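Local structure of geranylgeranyl pyrophosphate synthase (Geoglobus acetivorans, 5JFQ) at residues A56-E61 and E299-S304; I186-F191 and E195-A200; M293-L298 and Y309-A314. The protein catalyses the stepwise addition of isopentenyl diphosphate to dimethylallyl diphosphate, giving mainly geranylgeranyl diphosphate and smaller amounts of farnesyl diphosphate. All blocks are in the same frame, centred on the assembly; numbering follows the deposited sequence.

In the fold
From the N terminus, the chain first passes A56-E61 at the end of helix 47-58. Contact 1 is completed only by E299-S304, so it closes a loop of more than 230 residues and ties the end of helix 47-58 to the loop between the last two helices. Contact 2 is nested inside that loop. It is a local hairpin between the end of helix 165-190 and the start of helix 195-221, and it closes before contact 3 opens. Contact 3 pairs helix 280-298 with helix 305-316 across the turn containing E299-S304. Its segments therefore alternate with those of contact 1. L59 packs on A188 and V197, linking contacts 1 and 2, and A58 meets L310 of contact 3.

Contact 1 (A56-E61 and E299-S304); sequences AEALGE and EVIDES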
loop_
_atom_site.group_PDB
_atom_site.type_symbol
_atom_site.label_atom_id
_atom_site.label_comp_id
_atom_site.label_asym_id
_atom_site.label_seq_id
_atom_site.Cartn_x
_atom_site.Cartn_y
_atom_site.Cartn_z
ATOM N N ALA B 56 -16.149 -8.809 18.181
ATOM C CA ALA B 56 -15.840 -10.224 18.334
ATOM C C ALA B 56 -16.555 -10.797 19.545
ATOM O O ALA B 56 -17.263 -11.807 19.445
ATOM C CB ALA B 56 -14.333 -10.424 18.457
ATOM N N GLU B 57 -16.404 -10.140 20.697
ATOM C CA GLU B 57 -17.044 -10.627 21.910
ATOM C C GLU B 57 -18.562 -10.577 21.810
ATOM O O GLU B 57 -19.246 -11.465 22.330
ATOM C CB GLU B 57 -16.565 -9.822 23.105
ATOM C CG GLU B 57 -16.995 -10.410 24.411
ATOM C CD GLU B 57 -16.534 -9.573 25.560
ATOM O OE1 GLU B 57 -16.083 -10.157 26.572
ATOM O OE2 GLU B 57 -16.610 -8.330 25.433
ATOM N N ALA B 58 -19.107 -9.556 21.144
ATOM C CA ALA B 58 -20.540 -9.530 20.887
ATOM C C ALA B 58 -20.983 -10.733 20.069
ATOM O O ALA B 58 -22.098 -11.231 20.254
ATOM C CB ALA B 58 -20.930 -8.240 20.170
ATOM N N LEU B 59 -20.141 -11.205 19.152
ATOM C CA LEU B 59 -20.464 -12.442 18.457
ATOM C C LEU B 59 -20.269 -13.653 19.336
ATOM O O LEU B 59 -20.469 -14.785 18.874
ATOM C CB LEU B 59 -19.624 -12.572 17.194
ATOM C CG LEU B 59 -20.063 -11.548 16.153
ATOM C CD1 LEU B 59 -19.148 -11.583 14.952
ATOM C CD2 LEU B 59 -21.489 -11.836 15.746
ATOM N N GLY B 60 -19.901 -13.432 20.592
ATOM C CA GLY B 60 -19.629 -14.530 21.486
ATOM C C GLY B 60 -18.444 -15.332 21.015
ATOM O O GLY B 60 -18.502 -16.568 20.997
ATOM N N GLU B 61 -17.378 -14.662 20.607
ATOM C CA GLU B 61 -16.161 -15.341 20.213
ATOM C C GLU B 61 -15.055 -15.002 21.190
ATOM O O GLU B 61 -15.220 -14.192 22.103
ATOM C CB GLU B 61 -15.779 -14.962 18.792
ATOM C CG GLU B 61 -16.704 -15.587 17.793
ATOM C CD GLU B 61 -16.440 -17.069 17.667
ATOM O OE1 GLU B 61 -15.348 -17.504 18.121
ATOM O OE2 GLU B 61 -17.313 -17.784 17.118
ATOM N N GLU B 299 -29.070 -4.433 16.229
ATOM C CA GLU B 299 -30.078 -5.223 16.929
ATOM C C GLU B 299 -30.076 -6.689 16.490
ATOM O O GLU B 299 -30.455 -7.574 17.271
ATOM C CB GLU B 299 -31.450 -4.580 16.696
ATOM C CG GLU B 299 -32.648 -5.411 17.107
ATOM C CD GLU B 299 -33.947 -4.646 16.956
ATOM O OE1 GLU B 299 -33.891 -3.494 16.459
ATOM O OE2 GLU B 299 -35.013 -5.195 17.335
ATOM N N VAL B 300 -29.645 -6.962 15.257
ATOM C CA VAL B 300 -29.572 -8.322 14.745
ATOM C C VAL B 300 -28.671 -9.205 15.602
ATOM O O VAL B 300 -28.797 -10.433 15.577
ATOM C CB VAL B 300 -29.127 -8.239 13.267
ATOM C CG1 VAL B 300 -28.390 -9.487 12.810
ATOM C CG2 VAL B 300 -30.340 -7.962 12.378
ATOM N N ILE B 301 -27.802 -8.613 16.398
ATOM C CA ILE B 301 -26.923 -9.359 17.289
ATOM C C ILE B 301 -27.610 -9.539 18.635
ATOM O O ILE B 301 -28.400 -8.694 19.066
ATOM C CB ILE B 301 -25.565 -8.643 17.428
ATOM C CG1 ILE B 301 -24.779 -8.799 16.131
ATOM C CG2 ILE B 301 -24.764 -9.172 18.628
ATOM C CD1 ILE B 301 -23.298 -8.676 16.318
ATOM N N ASP B 302 -27.314 -10.656 19.301
ATOM C CA ASP B 302 -27.926 -10.950 20.589
ATOM C C ASP B 302 -27.555 -9.888 21.615
ATOM O O ASP B 302 -26.491 -9.268 21.543
ATOM C CB ASP B 302 -27.488 -12.330 21.100
ATOM C CG ASP B 302 -28.002 -13.475 20.237
ATOM O OD1 ASP B 302 -28.879 -13.227 19.376
ATOM O OD2 ASP B 302 -27.532 -14.625 20.430
ATOM N N GLU B 303 -28.450 -9.695 22.587
ATOM C CA GLU B 303 -28.183 -8.795 23.699
ATOM C C GLU B 303 -27.050 -9.341 24.557
ATOM O O GLU B 303 -26.942 -10.548 24.785
ATOM C CB GLU B 303 -29.443 -8.589 24.540
ATOM N N SER B 304 -26.211 -8.437 25.037
ATOM C CA SER B 304 -24.923 -8.762 25.630
ATOM C C SER B 304 -24.325 -7.514 26.258
ATOM O O SER B 304 -24.643 -6.395 25.834
ATOM C CB SER B 304 -23.967 -9.305 24.567
ATOM O OG SER B 304 -22.617 -8.989 24.870
#
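Helix 47-58 ends in a Schellman motif, and the two residues just before its G60, A58 and L59, meet I301 in the loop between helices 280-298 and 305-316. G60 takes a positive phi of 64°. Two backbone bonds run back into the last turn: G60 N to E57 O is 2.7 Å, and E61 N to A56 O is 3.1 Å.

I301 carries the other side, with a separate branch for each residue. Its CG2 branch lies anti to the backbone N and faces A58. There CG2 is 3.7 Å from the A58 O and 4.2 Å from the A58 CB. The CG1 arm turns beside the N (chi1 -72°) and runs on to L59, where I301 CD1 is 3.7 Å from L59 CD2. The two side chains cross at about a right angle. The CB of L59 is directed away from the loop, yet the branched end of the chain brings CD2 back to I301. No hydrogen bond joins the segments. The side-chain contacts are apolar, and one I301 methyl also lies against the A58 carbonyl oxygen.

S304 faces the same helix end, with its CA 6.5 Å from the CA of A58. It is the N-cap of helix 305-316, and its OG makes weak bonds to the backbone N of S306 and of R307. Polar links lie around the apolar contact. E57 OE2 is hydrogen-bonded to S306 OG, and E61 OE2 forms a salt bridge with K193. L201 of helix 195-221 touches both L59 and I301, so the L59 and I301 side chains share an apolar neighbour. A Schellman C-cap thus sits beside an N-capped helix start, a helix-end junction within the mainly helical fold of the trans-isoprenyl diphosphate synthases.

Contact 2 (I186-F191 and E195-A200); sequences IPAVLF and ESVEKA
V189 and E198 cross obliquely, the branched end of the valine lying against the extended chain of the glutamate. V189 CG2 does the touching. E198 sends CG anti to its backbone N (chi1 -160°) and stays extended beyond it. The chain therefore lies beside V189 CG2 from E198 CG, at 3.7 Å, through to the carboxylate, whose OE2 comes nearest. E198 OE2 also forms a salt bridge with K139 of helix 130-159, a helix that packs on V189 as well.

The CB of A188 points toward the other helix. Its nearest atom across the contact is a backbone atom, E198 CA, at 3.9 Å; the E198 CB is a little farther. The CA atoms of A188 and E198 are 5.3 Å apart, the nearest pair in the register. V197 adds a lighter contact, with CG1 4.4 Å from A188 CB. The axes of the two helical segments run nearly antiparallel, at 156°, and approach to 8.6 Å. This is a helical hairpin with a short connection.

No hydrogen bond crosses between the segments. The carboxylate that pairs with K139 also lies against the V189 methyl, so the contact between the segments is van der Waals and the polar partner comes from a third helix. The pairing with K139 probably helps to fix where the carboxylate lies, beside V189.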
loop_
_atom_site.group_PDB
_atom_site.type_symbol
_atom_site.label_atom_id
_atom_site.label_comp_id
_atom_site.label_asym_id
_atom_site.label_seq_id
_atom_site.Cartn_x
_atom_site.Cartn_y
_atom_site.Cartn_z
ATOM N N ILE B 186 -15.355 -7.427 10.533
ATOM C CA ILE B 186 -14.354 -8.459 10.257
ATOM C C ILE B 186 -14.447 -9.654 11.206
ATOM O O ILE B 186 -14.175 -10.776 10.755
ATOM C CB ILE B 186 -12.928 -7.873 10.205
ATOM C CG1 ILE B 186 -12.000 -8.838 9.450
ATOM C CG2 ILE B 186 -12.369 -7.512 11.578
ATOM C CD1 ILE B 186 -10.552 -8.362 9.335
ATOM N N PRO B 187 -14.842 -9.518 12.485
ATOM C CA PRO B 187 -15.003 -10.744 13.289
ATOM C C PRO B 187 -16.113 -11.645 12.767
ATOM O O PRO B 187 -16.000 -12.878 12.857
ATOM C CB PRO B 187 -15.305 -10.215 14.703
ATOM C CG PRO B 187 -14.851 -8.806 14.708
ATOM C CD PRO B 187 -15.108 -8.318 13.305
ATOM N N ALA B 188 -17.181 -11.067 12.213
ATOM C CA ALA B 188 -18.196 -11.877 11.554
ATOM C C ALA B 188 -17.622 -12.604 10.355
ATOM O O ALA B 188 -18.053 -13.720 10.034
ATOM C CB ALA B 188 -19.373 -11.010 11.118
ATOM N N VAL B 189 -16.662 -11.990 9.673
ATOM C CA VAL B 189 -16.032 -12.667 8.553
ATOM C C VAL B 189 -15.082 -13.736 9.055
ATOM O O VAL B 189 -15.079 -14.866 8.555
ATOM C CB VAL B 189 -15.305 -11.664 7.650
ATOM C CG1 VAL B 189 -14.733 -12.386 6.437
ATOM C CG2 VAL B 189 -16.252 -10.567 7.236
ATOM N N LEU B 190 -14.268 -13.392 10.060
ATOM C CA LEU B 190 -13.223 -14.299 10.521
ATOM C C LEU B 190 -13.808 -15.578 11.120
ATOM O O LEU B 190 -13.244 -16.662 10.949
ATOM C CB LEU B 190 -12.323 -13.585 11.531
ATOM C CG LEU B 190 -11.255 -12.688 10.890
ATOM C CD1 LEU B 190 -10.450 -11.876 11.903
ATOM C CD2 LEU B 190 -10.337 -13.540 10.037
ATOM N N PHE B 191 -14.945 -15.474 11.805
ATOM C CA PHE B 191 -15.550 -16.586 12.525
ATOM C C PHE B 191 -16.863 -17.023 11.894
ATOM O O PHE B 191 -17.789 -17.429 12.592
ATOM C CB PHE B 191 -15.744 -16.206 13.985
ATOM C CG PHE B 191 -14.538 -15.587 14.568
ATOM C CD1 PHE B 191 -13.284 -16.067 14.232
ATOM C CD2 PHE B 191 -14.630 -14.502 15.403
ATOM C CE1 PHE B 191 -12.137 -15.496 14.740
ATOM C CE2 PHE B 191 -13.487 -13.920 15.922
ATOM C CZ PHE B 191 -12.234 -14.422 15.583
ATOM N N GLU B 195 -24.266 -13.917 6.403
ATOM C CA GLU B 195 -24.314 -12.635 5.709
ATOM C C GLU B 195 -25.156 -11.622 6.472
ATOM O O GLU B 195 -24.832 -10.427 6.488
ATOM C CB GLU B 195 -24.845 -12.829 4.287
ATOM N N SER B 196 -26.227 -12.077 7.118
ATOM C CA SER B 196 -27.061 -11.178 7.911
ATOM C C SER B 196 -26.254 -10.504 9.010
ATOM O O SER B 196 -26.400 -9.301 9.257
ATOM C CB SER B 196 -28.215 -11.961 8.526
ATOM O OG SER B 196 -27.721 -12.838 9.532
ATOM N N VAL B 197 -25.412 -11.274 9.695
ATOM C CA VAL B 197 -24.636 -10.729 10.800
ATOM C C VAL B 197 -23.546 -9.793 10.281
ATOM O O VAL B 197 -23.339 -8.697 10.819
ATOM C CB VAL B 197 -24.064 -11.889 11.637
ATOM C CG1 VAL B 197 -23.355 -11.373 12.868
ATOM C CG2 VAL B 197 -25.178 -12.841 12.017
ATOM N N GLU B 198 -22.849 -10.204 9.215
ATOM C CA GLU B 198 -21.809 -9.374 8.613
ATOM C C GLU B 198 -22.361 -8.013 8.212
ATOM O O GLU B 198 -21.904 -6.971 8.698
ATOM C CB GLU B 198 -21.216 -10.087 7.393
ATOM C CG GLU B 198 -19.845 -9.593 6.972
ATOM C CD GLU B 198 -19.444 -10.078 5.588
ATOM O OE1 GLU B 198 -20.161 -10.901 4.998
ATOM O OE2 GLU B 198 -18.411 -9.625 5.072
ATOM N N LYS B 199 -23.349 -8.011 7.312
ATOM C CA LYS B 199 -23.954 -6.764 6.871
ATOM C C LYS B 199 -24.421 -5.931 8.054
ATOM O O LYS B 199 -24.345 -4.697 8.016
ATOM C CB LYS B 199 -25.117 -7.058 5.924
ATOM N N ALA B 200 -24.866 -6.587 9.131
ATOM C CA ALA B 200 -25.352 -5.855 10.296
ATOM C C ALA B 200 -24.215 -5.137 11.009
ATOM O O ALA B 200 -24.326 -3.952 11.333
ATOM C CB ALA B 200 -26.083 -6.802 11.248
#

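Contact 3 (M293-L298 and Y309-A314); sequences MAKKNL and YLVELA
The helical segments bearing K295 and L298 on one side and L310 and V311 on the other run antiparallel, at 171°, with axes 9.8 Å apart at closest approach. K295 and V311 have the nearest CA atoms, 5.9 Å apart.

L298 reaches across with CG anti to its backbone N (chi1 -169°), and both its methyls are used. CD2 lies 3.4 Å from L310 CB, at the base of that side chain, and meets V311 CG2 at 4.0 Å. CD1 is at the branch tip, 3.9 Å from L310 CD1. The two leucine side chains cross at about a right angle.

V311 is touched on both of its branches. Its CG2 serves L298, while CG1 meets the aliphatic chain of K295. The nearest lysine atom is K295 CG, 3.8 Å from V311 CG1, and K295 CE also comes close. The lysine bends at chi2 and then extends, carrying its charge beyond the valine. K295 NZ forms salt bridges with E292, one turn earlier on its own helix, and with D315 on the partner helix. The second bridge links the two helices beyond the apolar contact.

Helix 195-221 packs against the pair: its Y204 touches A294 and L298 on the 293-298 side, and the Y204 OH is hydrogen-bonded to L310 O. Helix 47-58 packs on the 309-314 side, through L54 against L310 and through L47 and I51 against L313.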
loop_
_atom_site.group_PDB
_atom_site.type_symbol
_atom_site.label_atom_id
_atom_site.label_comp_id
_atom_site.label_asym_id
_atom_site.label_seq_id
_atom_site.Cartn_x
_atom_site.Cartn_y
_atom_site.Cartn_z
ATOM N N MET B 293 -29.180 4.775 13.266
ATOM C CA MET B 293 -29.175 3.744 12.236
ATOM C C MET B 293 -28.127 2.668 12.513
ATOM O O MET B 293 -28.276 1.526 12.059
ATOM C CB MET B 293 -28.930 4.379 10.872
ATOM C CG MET B 293 -29.947 4.008 9.804
ATOM S SD MET B 293 -29.559 4.787 8.206
ATOM C CE MET B 293 -29.203 6.483 8.689
ATOM N N ALA B 294 -27.069 3.011 13.246
ATOM C CA ALA B 294 -26.089 2.011 13.639
ATOM C C ALA B 294 -26.650 1.099 14.722
ATOM O O ALA B 294 -26.570 -0.132 14.613
ATOM C CB ALA B 294 -24.809 2.698 14.112
ATOM N N LYS B 295 -27.224 1.690 15.779
ATOM C CA LYS B 295 -27.836 0.899 16.843
ATOM C C LYS B 295 -28.940 0.010 16.288
ATOM O O LYS B 295 -28.875 -1.218 16.384
ATOM C CB LYS B 295 -28.395 1.812 17.929
ATOM C CG LYS B 295 -27.375 2.655 18.643
ATOM C CD LYS B 295 -28.033 3.962 19.062
ATOM C CE LYS B 295 -27.120 4.808 19.912
ATOM N NZ LYS B 295 -27.828 6.023 20.381
ATOM N N LYS B 296 -29.958 0.623 15.680
ATOM C CA LYS B 296 -31.066 -0.145 15.126
ATOM C C LYS B 296 -30.584 -1.202 14.156
ATOM O O LYS B 296 -31.309 -2.169 13.894
ATOM C CB LYS B 296 -32.064 0.780 14.430
ATOM N N ASN B 297 -29.377 -1.043 13.621
ATOM C CA ASN B 297 -28.792 -2.100 12.815
ATOM C C ASN B 297 -28.180 -3.171 13.700
ATOM O O ASN B 297 -28.336 -4.372 13.440
ATOM C CB ASN B 297 -27.748 -1.521 11.869
ATOM C CG ASN B 297 -27.856 -2.098 10.487
ATOM O OD1 ASN B 297 -27.470 -3.232 10.254
ATOM N ND2 ASN B 297 -28.417 -1.333 9.563
ATOM N N LEU B 298 -27.512 -2.747 14.772
ATOM C CA LEU B 298 -26.816 -3.626 15.708
ATOM C C LEU B 298 -27.759 -4.569 16.457
ATOM O O LEU B 298 -27.288 -5.435 17.206
ATOM C CB LEU B 298 -26.026 -2.747 16.674
ATOM C CG LEU B 298 -24.993 -3.345 17.608
ATOM C CD1 LEU B 298 -24.102 -4.263 16.816
ATOM C CD2 LEU B 298 -24.204 -2.212 18.231
ATOM N N TYR B 309 -22.141 -2.273 24.639
ATOM C CA TYR B 309 -20.924 -1.473 24.628
ATOM C C TYR B 309 -20.719 -0.805 23.269
ATOM O O TYR B 309 -20.403 0.390 23.194
ATOM C CB TYR B 309 -19.740 -2.351 25.014
ATOM C CG TYR B 309 -19.681 -2.638 26.500
ATOM C CD1 TYR B 309 -20.320 -1.804 27.413
ATOM C CD2 TYR B 309 -18.978 -3.740 26.993
ATOM C CE1 TYR B 309 -20.260 -2.057 28.776
ATOM C CE2 TYR B 309 -18.914 -3.999 28.354
ATOM C CZ TYR B 309 -19.555 -3.156 29.238
ATOM O OH TYR B 309 -19.491 -3.411 30.587
ATOM N N LEU B 310 -20.916 -1.552 22.182
ATOM C CA LEU B 310 -20.939 -0.925 20.870
ATOM C C LEU B 310 -21.978 0.183 20.812
ATOM O O LEU B 310 -21.761 1.206 20.156
ATOM C CB LEU B 310 -21.210 -1.974 19.796
ATOM C CG LEU B 310 -20.288 -3.191 19.847
ATOM C CD1 LEU B 310 -20.893 -4.348 19.088
ATOM C CD2 LEU B 310 -18.916 -2.856 19.300
ATOM N N VAL B 311 -23.106 0.008 21.502
ATOM C CA VAL B 311 -24.141 1.040 21.496
ATOM C C VAL B 311 -23.617 2.310 22.146
ATOM O O VAL B 311 -23.563 3.374 21.519
ATOM C CB VAL B 311 -25.417 0.541 22.193
ATOM C CG1 VAL B 311 -26.474 1.629 22.176
ATOM C CG2 VAL B 311 -25.933 -0.705 21.509
ATOM N N GLU B 312 -23.228 2.217 23.420
ATOM C CA GLU B 312 -22.680 3.378 24.112
ATOM C C GLU B 312 -21.521 3.980 23.330
ATOM O O GLU B 312 -21.298 5.197 23.371
ATOM C CB GLU B 312 -22.242 2.984 25.528
ATOM C CG GLU B 312 -23.360 2.336 26.369
ATOM C CD GLU B 312 -22.851 1.584 27.609
ATOM O OE1 GLU B 312 -21.830 2.005 28.206
ATOM O OE2 GLU B 312 -23.481 0.567 27.987
ATOM N N LEU B 313 -20.804 3.147 22.577
ATOM C CA LEU B 313 -19.652 3.617 21.816
ATOM C C LEU B 313 -20.088 4.416 20.594
ATOM O O LEU B 313 -19.532 5.486 20.308
ATOM C CB LEU B 313 -18.794 2.416 21.422
ATOM C CG LEU B 313 -17.659 2.566 20.420
ATOM C CD1 LEU B 313 -16.578 3.474 20.970
ATOM C CD2 LEU B 313 -17.105 1.187 20.125
ATOM N N ALA B 314 -21.080 3.913 19.854
ATOM C CA ALA B 314 -21.674 4.706 18.786
ATOM C C ALA B 314 -22.187 6.030 19.324
ATOM O O ALA B 314 -22.209 7.031 18.600
ATOM C CB ALA B 314 -22.807 3.936 18.109
#